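Local coordinates for protein alpha-L-rhamnosidase (PDB 6GSZ) that probably hydrolyses terminal non-reducing alpha-L-rhamnose residues from alpha-L-rhamnosides, and binds calcium ions, at residues 126-131 and 218-223; 210-215 and 262-267; 130-135 and 225-230. One frame throughout, in Å; residues are numbered along the deposited sequence.

Interaction 1 of 3, residues 126-131 and 218-223; sequences DATHRP and GKRNIY. With MAN (alpha-D-mannopyranose), chain B.
His129 with Asn221, and Arg220 with Ala127 and Thr128, join two surface loops where the 218-223 loop meets a glycan attached to the protein itself. His129 NE2 donates to Asn221 OD1 at 2.7 Å, with an almost straight N-H...O angle of 173°. The oxygen lies in the ring plane, and NE2 meets one of its lone pairs. The ring and amide planes are turned 42° apart. The other ring nitrogen, ND1, bonds to Glu124 OE1. Two oxygen partners could favour a charged ring.

Arg220 lies flat over backbone. Its chain bends at chi3 (77°), which turns NE back from an extended course. One guanidinium face rests on Ala127 C, 3.4 Å below the plane, and on Thr128 N. NH1 approaches Thr128 CA at 3.5 Å. NH1 also donates in plane to water 2, which is held only weakly by Thr128 OG1. The stronger partner of that hydroxyl is Glu206. Water 1 accepts from Asn221 ND2 at 3.0 Å and from Ala127 N at 3.1 Å. Both ends of the Asn221 amide are therefore tied to the 126-131 loop.

The mannose sits beyond the 218-223 backbone. Its O4 donates to Arg220 O at 2.8 Å, and its O6 donates to Asn221 O. Main-chain carbonyls thus grip the sugar while side chains hold the neighbouring loop, an arrangement characteristic of a glycan packed back onto its own protein surface.

Interaction 2 of 3, residues 210-215 and 262-267; sequences SGRIGY and EIYDGE
Gly214 N donates to Tyr264 OH at 2.8 Å, with an N-H...O angle of 163°. The same hydroxyl also bonds to Glu466 O. Glu466 lines the glucose pocket, so the phenol links the 210-215 loop to that site.

The ionic contact is a salt bridge from Arg212 NH2 to Asp265 OD1, 3.2 Å apart. OD1 lies at the edge of the guanidinium, while OD2 gets only a weak bond. Each group has an outside partner: NH2 bonds to Gln372 O, and OD1 accepts from Lys374 N.

Waters fill out the polar side. Three of them donate to Glu262 OE1 and in turn accept from Arg212 N, NE and, weakly, NH2. Another bridges Arg212 O and Tyr264 N.

Packing centres on Tyr264. Its CD2 sits over one face of the guanidinium, 4.2 Å from Arg212 CZ, with the planes 63° apart. Ile213 CG2 touches Tyr264 OH at 3.7 Å.

Residues 263-265 form the tight connection between strands 258-262 and 266-270, and strand 266-270 runs parallel to strand 376-380. The 210-215 loop, which leaves helix 207-210, packs against that turn.

Interaction 3 of 3, residues 130-135 and 225-230; sequences RPIQFR and DTLGLL
Residues 130-134 and 227-229 run in nearly the same direction, 20° apart, with Ile132 CA 7.3 Å from Leu227 CA and Phe134 facing Leu229. Their strands belong to two different sheets, and the contact is made through side chains.

Leu227 makes the first contact. Its CD1 does the touching. The methyl lies anti to CA (chi2 -179°), so it reaches out from the backbone to the other segment. There it comes within 3.4 Å of Arg130 O and 3.9 Å of Pro131 CA. It also packs on Ile132 CG1 at 4.0 Å, the two side chains crossing at a slant.

Phe134 and Leu229 form the second contact. The two side chains run alongside each other, pointing opposite ways. Leu229 CB stands over one face of the ring in a CH-pi contact, 4.3 Å from the centroid and 13° off the ring normal. Leu229 CD2 presses on Phe134 CB at 3.8 Å. The opposite face is covered by Ile132 CG2, so the ring is held between two aliphatic groups. Leu227 O lies at its edge.

Strand 132-140 pairs with strands 196-205 and 252-254, whereas strand 228-237 belongs to the other sheet, next to strand 144-154. Val202 and Val204 of strand 196-205 add to the apolar layer, as does Ile117 of strand 116-119. This is the interior of a beta sandwich, consistent with the galactose-binding-domain-like fold of this N-terminal domain.

In the fold
Interactions 1 and 3 share Arg130 and Pro131: the chain passes from the loop that packs on 218-223 into strand 132-140, and their centres are 13 Å apart. Interactions 1 and 2 lie closer, with centres 8 Å apart. Two probable backbone hydrogen bonds tie them, Asn221 N to Ser210 O and Lys219 O to Ile213 N, each 2.9 Å. Water 2 belongs to both. Interactions 2 and 3 are 17 Å apart between centres and touch through Ser210 and Leu227. Interaction 2 also lies toward the glucose pocket, the Tyr264 side chain being about 11 Å from the bound glucose. On the glycan side, the mannose of interaction 1 lies beyond the 218-223 backbone.

Interaction 1 of 3, residues 126-131 and 218-223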
# COMPACT_ATOMS: atom_id res chain seq x y z
N ASP A 126 24.09 -20.66 7.36
CA ASP A 126 22.86 -21.49 7.28
C ASP A 126 22.00 -21.20 8.51
O ASP A 126 21.42 -22.10 9.10
CB ASP A 126 23.22 -22.97 7.13
CG ASP A 126 23.87 -23.33 5.80
OD1 ASP A 126 23.51 -22.72 4.76
OD2 ASP A 126 24.75 -24.24 5.79
N ALA A 127 21.92 -19.92 8.90
CA ALA A 127 21.18 -19.55 10.12
C ALA A 127 20.81 -18.07 10.11
O ALA A 127 21.44 -17.27 9.42
CB ALA A 127 21.95 -19.92 11.38
N THR A 128 19.85 -17.71 10.96
CA THR A 128 19.45 -16.34 11.10
C THR A 128 20.60 -15.48 11.61
O THR A 128 21.51 -15.95 12.31
CB THR A 128 18.20 -16.23 11.99
OG1 THR A 128 17.66 -14.93 11.90
CG2 THR A 128 18.43 -16.51 13.45
N HIS A 129 20.58 -14.20 11.28
CA HIS A 129 21.64 -13.27 11.61
C HIS A 129 21.27 -12.47 12.86
O HIS A 129 20.32 -11.69 12.88
CB HIS A 129 21.94 -12.33 10.45
CG HIS A 129 22.38 -13.06 9.24
ND1 HIS A 129 23.52 -13.85 9.23
CD2 HIS A 129 21.82 -13.23 8.03
CE1 HIS A 129 23.67 -14.41 8.05
NE2 HIS A 129 22.64 -14.01 7.27
N ARG A 130 22.09 -12.61 13.88
CA ARG A 130 21.94 -11.79 15.08
C ARG A 130 22.23 -10.33 14.72
O ARG A 130 23.21 -10.05 14.04
CB ARG A 130 22.92 -12.27 16.15
CG ARG A 130 22.74 -11.49 17.44
CD ARG A 130 23.38 -12.23 18.58
NE ARG A 130 23.27 -11.46 19.82
CZ ARG A 130 23.94 -11.80 20.92
NH1 ARG A 130 24.65 -12.93 20.93
NH2 ARG A 130 23.87 -11.02 22.00
N PRO A 131 21.38 -9.36 15.12
CA PRO A 131 21.65 -7.97 14.77
C PRO A 131 23.00 -7.48 15.28
O PRO A 131 23.51 -7.97 16.33
CB PRO A 131 20.49 -7.23 15.45
CG PRO A 131 19.38 -8.25 15.36
CD PRO A 131 20.06 -9.53 15.76
N GLY A 218 10.99 -21.37 2.80
CA GLY A 218 11.67 -20.16 2.37
C GLY A 218 13.16 -20.36 2.12
O GLY A 218 13.68 -21.47 2.15
N LYS A 219 13.82 -19.23 1.86
CA LYS A 219 15.24 -19.17 1.59
C LYS A 219 15.78 -17.95 2.32
O LYS A 219 15.11 -16.93 2.41
CB LYS A 219 15.54 -19.02 0.09
CG LYS A 219 15.06 -20.18 -0.77
CD LYS A 219 15.36 -20.03 -2.26
CE LYS A 219 14.88 -21.23 -3.06
NZ LYS A 219 14.62 -20.87 -4.48
N ARG A 220 16.99 -18.07 2.87
CA ARG A 220 17.62 -16.94 3.49
C ARG A 220 18.79 -16.45 2.62
O ARG A 220 19.15 -17.07 1.60
CB ARG A 220 18.03 -17.19 4.93
CG ARG A 220 19.11 -18.24 5.09
CD ARG A 220 19.64 -18.37 6.53
NE ARG A 220 18.71 -19.10 7.39
CZ ARG A 220 17.76 -18.57 8.15
NH1 ARG A 220 17.66 -17.25 8.29
NH2 ARG A 220 16.88 -19.35 8.73
N ASN A 221 19.37 -15.31 3.03
CA ASN A 221 20.55 -14.75 2.34
C ASN A 221 20.26 -14.50 0.87
O ASN A 221 21.12 -14.73 -0.00
CB ASN A 221 21.79 -15.63 2.54
CG ASN A 221 22.14 -15.77 4.00
OD1 ASN A 221 22.09 -14.78 4.72
ND2 ASN A 221 22.53 -16.98 4.41
N ILE A 222 19.05 -13.97 0.58
CA ILE A 222 18.63 -13.88 -0.82
C ILE A 222 19.46 -12.81 -1.57
O ILE A 222 19.89 -13.02 -2.73
CB ILE A 222 17.11 -13.58 -0.91
CG1 ILE A 222 16.32 -14.79 -0.40
CG2 ILE A 222 16.70 -13.24 -2.33
CD1 ILE A 222 14.83 -14.55 -0.21
N TYR A 223 19.66 -11.66 -0.92
CA TYR A 223 20.33 -10.52 -1.55
C TYR A 223 21.80 -10.42 -1.15
O TYR A 223 22.62 -9.81 -1.84
CB TYR A 223 19.61 -9.22 -1.23
CG TYR A 223 18.21 -9.21 -1.77
CD1 TYR A 223 17.96 -8.80 -3.07
CD2 TYR A 223 17.13 -9.63 -1.01
CE1 TYR A 223 16.67 -8.77 -3.58
CE2 TYR A 223 15.84 -9.62 -1.53
CZ TYR A 223 15.61 -9.20 -2.82
OH TYR A 223 14.31 -9.13 -3.29
C1 MAN B . 21.62 -20.92 -2.54
C2 MAN B . 20.66 -21.51 -1.51
C3 MAN B . 19.47 -20.59 -1.28
C4 MAN B . 19.96 -19.16 -0.98
C5 MAN B . 20.89 -18.68 -2.11
C6 MAN B . 21.29 -17.22 -1.85
O2 MAN B . 21.36 -21.72 -0.28
O3 MAN B . 18.67 -21.13 -0.25
O4 MAN B . 18.92 -18.18 -0.94
O5 MAN B . 22.00 -19.58 -2.21
O6 MAN B . 22.06 -17.31 -0.66
O HOH W 1 23.10 -17.55 7.26
O HOH W 2 15.56 -15.66 9.24

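Interaction 2 of 3, residues 210-215 and 262-267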
# COMPACT_ATOMS: atom_id res chain seq x y z
N SER A 210 18.56 -10.37 3.97
CA SER A 210 19.19 -11.65 4.28
C SER A 210 18.31 -12.60 5.11
O SER A 210 18.78 -13.72 5.37
CB SER A 210 20.56 -11.50 4.90
OG SER A 210 20.49 -10.79 6.11
N GLY A 211 17.13 -12.20 5.58
CA GLY A 211 16.30 -13.07 6.34
C GLY A 211 15.67 -14.20 5.54
O GLY A 211 15.71 -14.24 4.32
N ARG A 212 15.02 -15.11 6.27
CA ARG A 212 14.29 -16.23 5.66
C ARG A 212 12.93 -15.73 5.12
O ARG A 212 12.08 -15.37 5.89
CB ARG A 212 14.11 -17.38 6.65
CG ARG A 212 13.56 -18.65 6.03
CD ARG A 212 13.43 -19.78 7.06
NE ARG A 212 12.54 -19.44 8.16
CZ ARG A 212 11.20 -19.51 8.14
NH1 ARG A 212 10.59 -20.09 7.11
NH2 ARG A 212 10.52 -19.06 9.20
N ILE A 213 12.80 -15.75 3.79
CA ILE A 213 11.62 -15.21 3.14
C ILE A 213 11.11 -16.29 2.17
O ILE A 213 11.88 -16.96 1.49
CB ILE A 213 11.90 -13.85 2.45
CG1 ILE A 213 12.46 -12.79 3.40
CG2 ILE A 213 10.69 -13.30 1.70
CD1 ILE A 213 11.50 -12.40 4.50
N GLY A 214 9.78 -16.35 2.04
CA GLY A 214 9.13 -17.35 1.20
C GLY A 214 8.46 -18.47 1.98
O GLY A 214 8.85 -18.75 3.11
N TYR A 215 7.54 -19.18 1.31
CA TYR A 215 6.81 -20.26 1.89
C TYR A 215 7.55 -21.58 1.61
O TYR A 215 8.58 -21.61 0.93
CB TYR A 215 5.36 -20.26 1.38
CG TYR A 215 5.18 -20.03 -0.09
CD1 TYR A 215 5.32 -21.05 -1.02
CD2 TYR A 215 4.79 -18.80 -0.56
CE1 TYR A 215 5.15 -20.83 -2.38
CE2 TYR A 215 4.65 -18.56 -1.91
CZ TYR A 215 4.77 -19.59 -2.82
OH TYR A 215 4.58 -19.35 -4.16
N GLU A 262 13.47 -11.68 13.26
CA GLU A 262 13.15 -12.28 11.96
C GLU A 262 11.72 -11.88 11.61
O GLU A 262 10.86 -11.89 12.47
CB GLU A 262 13.23 -13.80 12.02
CG GLU A 262 14.55 -14.32 12.52
CD GLU A 262 14.51 -15.82 12.58
OE1 GLU A 262 14.40 -16.47 11.50
OE2 GLU A 262 14.66 -16.35 13.74
N ILE A 263 11.51 -11.54 10.33
CA ILE A 263 10.19 -11.13 9.81
C ILE A 263 9.15 -12.18 10.25
O ILE A 263 8.10 -11.86 10.84
CB ILE A 263 10.22 -10.96 8.27
CG1 ILE A 263 11.17 -9.84 7.81
CG2 ILE A 263 8.83 -10.77 7.71
CD1 ILE A 263 10.84 -8.45 8.33
N TYR A 264 9.42 -13.45 9.89
CA TYR A 264 8.41 -14.51 10.12
C TYR A 264 8.41 -15.03 11.55
O TYR A 264 7.36 -15.14 12.22
CB TYR A 264 8.57 -15.70 9.18
CG TYR A 264 8.36 -15.43 7.71
CD1 TYR A 264 7.64 -14.33 7.22
CD2 TYR A 264 8.92 -16.29 6.79
CE1 TYR A 264 7.48 -14.15 5.85
CE2 TYR A 264 8.75 -16.13 5.44
CZ TYR A 264 8.02 -15.05 4.95
OH TYR A 264 7.92 -14.89 3.59
N ASP A 265 9.59 -15.39 12.07
CA ASP A 265 9.59 -16.11 13.34
C ASP A 265 9.48 -15.22 14.58
O ASP A 265 9.00 -15.70 15.60
CB ASP A 265 10.75 -17.09 13.44
CG ASP A 265 10.57 -18.37 12.62
OD1 ASP A 265 9.42 -18.64 12.15
OD2 ASP A 265 11.60 -19.08 12.41
N GLY A 266 9.89 -13.96 14.51
CA GLY A 266 9.80 -13.03 15.60
C GLY A 266 11.18 -12.68 16.17
O GLY A 266 12.21 -12.91 15.56
N GLU A 267 11.15 -12.10 17.35
CA GLU A 267 12.33 -11.51 17.99
C GLU A 267 12.55 -12.13 19.38
O GLU A 267 11.60 -12.20 20.18
CB GLU A 267 12.19 -10.00 18.15
CG GLU A 267 13.36 -9.39 18.90
CD GLU A 267 13.51 -7.89 18.77
OE1 GLU A 267 13.41 -7.39 17.59
OE2 GLU A 267 13.61 -7.21 19.83
O HOH W 3 11.92 -14.33 8.37
O HOH W 4 11.80 -16.39 10.29
O HOH W 2 15.56 -15.66 9.24
O HOH W 5 14.46 -18.92 10.33

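Interaction 3 of 3, residues 130-135 and 225-230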
# COMPACT_ATOMS: atom_id res chain seq x y z
N ARG A 130 22.09 -12.61 13.88
CA ARG A 130 21.94 -11.79 15.08
C ARG A 130 22.23 -10.33 14.72
O ARG A 130 23.21 -10.05 14.04
CB ARG A 130 22.92 -12.27 16.15
CG ARG A 130 22.74 -11.49 17.44
CD ARG A 130 23.38 -12.23 18.58
NE ARG A 130 23.27 -11.46 19.82
CZ ARG A 130 23.94 -11.80 20.92
NH1 ARG A 130 24.65 -12.93 20.93
NH2 ARG A 130 23.87 -11.02 22.00
N PRO A 131 21.38 -9.36 15.12
CA PRO A 131 21.65 -7.97 14.77
C PRO A 131 23.00 -7.48 15.28
O PRO A 131 23.51 -7.97 16.33
CB PRO A 131 20.49 -7.23 15.45
CG PRO A 131 19.38 -8.25 15.36
CD PRO A 131 20.06 -9.53 15.76
N ILE A 132 23.58 -6.53 14.56
CA ILE A 132 24.86 -5.95 14.87
C ILE A 132 24.70 -4.48 15.20
O ILE A 132 23.98 -3.76 14.47
CB ILE A 132 25.84 -6.14 13.70
CG1 ILE A 132 26.09 -7.63 13.44
CG2 ILE A 132 27.09 -5.31 13.93
CD1 ILE A 132 26.86 -8.33 14.49
N GLN A 133 25.30 -4.02 16.29
CA GLN A 133 25.44 -2.66 16.67
C GLN A 133 26.71 -2.11 16.05
O GLN A 133 27.77 -2.71 16.21
CB GLN A 133 25.45 -2.49 18.19
CG GLN A 133 24.16 -2.97 18.87
CD GLN A 133 24.24 -2.98 20.38
OE1 GLN A 133 23.25 -2.81 21.06
NE2 GLN A 133 25.40 -3.29 20.95
N PHE A 134 26.64 -0.93 15.44
CA PHE A 134 27.75 -0.22 14.86
C PHE A 134 27.84 1.14 15.54
O PHE A 134 26.82 1.77 15.77
CB PHE A 134 27.50 0.04 13.38
CG PHE A 134 27.47 -1.19 12.50
CD1 PHE A 134 28.63 -1.66 11.90
CD2 PHE A 134 26.28 -1.85 12.23
CE1 PHE A 134 28.61 -2.80 11.10
CE2 PHE A 134 26.26 -2.99 11.43
CZ PHE A 134 27.42 -3.45 10.84
N ARG A 135 29.06 1.58 15.88
CA ARG A 135 29.16 2.86 16.52
C ARG A 135 30.40 3.64 16.05
O ARG A 135 31.41 3.08 15.64
CB ARG A 135 29.17 2.75 18.05
CG ARG A 135 30.49 2.30 18.66
CD ARG A 135 30.39 2.10 20.18
NE ARG A 135 29.92 3.26 20.90
CZ ARG A 135 30.63 4.32 21.27
NH1 ARG A 135 31.95 4.33 21.09
NH2 ARG A 135 30.00 5.32 21.88
N ASP A 225 24.58 -12.17 2.42
CA ASP A 225 24.61 -13.04 3.60
C ASP A 225 25.19 -12.33 4.80
O ASP A 225 25.44 -13.01 5.82
CB ASP A 225 25.40 -14.32 3.33
CG ASP A 225 26.88 -14.16 3.08
OD1 ASP A 225 27.38 -13.02 3.08
OD2 ASP A 225 27.53 -15.21 2.99
N THR A 226 25.43 -11.02 4.72
CA THR A 226 26.16 -10.27 5.76
C THR A 226 25.43 -8.95 6.07
O THR A 226 25.07 -8.20 5.16
CB THR A 226 27.62 -10.03 5.34
OG1 THR A 226 28.24 -11.29 5.09
CG2 THR A 226 28.40 -9.31 6.42
N LEU A 227 25.14 -8.67 7.35
CA LEU A 227 24.52 -7.40 7.72
C LEU A 227 25.48 -6.24 7.42
O LEU A 227 26.65 -6.31 7.71
CB LEU A 227 24.17 -7.38 9.20
CG LEU A 227 23.23 -8.47 9.67
CD1 LEU A 227 22.91 -8.35 11.15
CD2 LEU A 227 21.97 -8.50 8.88
N GLY A 228 24.96 -5.19 6.79
CA GLY A 228 25.76 -4.06 6.38
C GLY A 228 25.08 -2.72 6.63
O GLY A 228 23.85 -2.64 6.63
N LEU A 229 25.90 -1.68 6.81
CA LEU A 229 25.41 -0.32 7.10
C LEU A 229 26.10 0.65 6.12
O LEU A 229 27.31 0.61 5.94
CB LEU A 229 25.84 0.07 8.52
CG LEU A 229 25.59 1.52 8.92
CD1 LEU A 229 24.11 1.85 8.92
CD2 LEU A 229 26.23 1.84 10.24
N LEU A 230 25.32 1.55 5.52
CA LEU A 230 25.88 2.70 4.80
C LEU A 230 25.32 3.96 5.45
O LEU A 230 24.08 4.12 5.53
CB LEU A 230 25.44 2.63 3.33
CG LEU A 230 25.92 3.81 2.45
CD1 LEU A 230 27.46 3.83 2.35
CD2 LEU A 230 25.28 3.75 1.07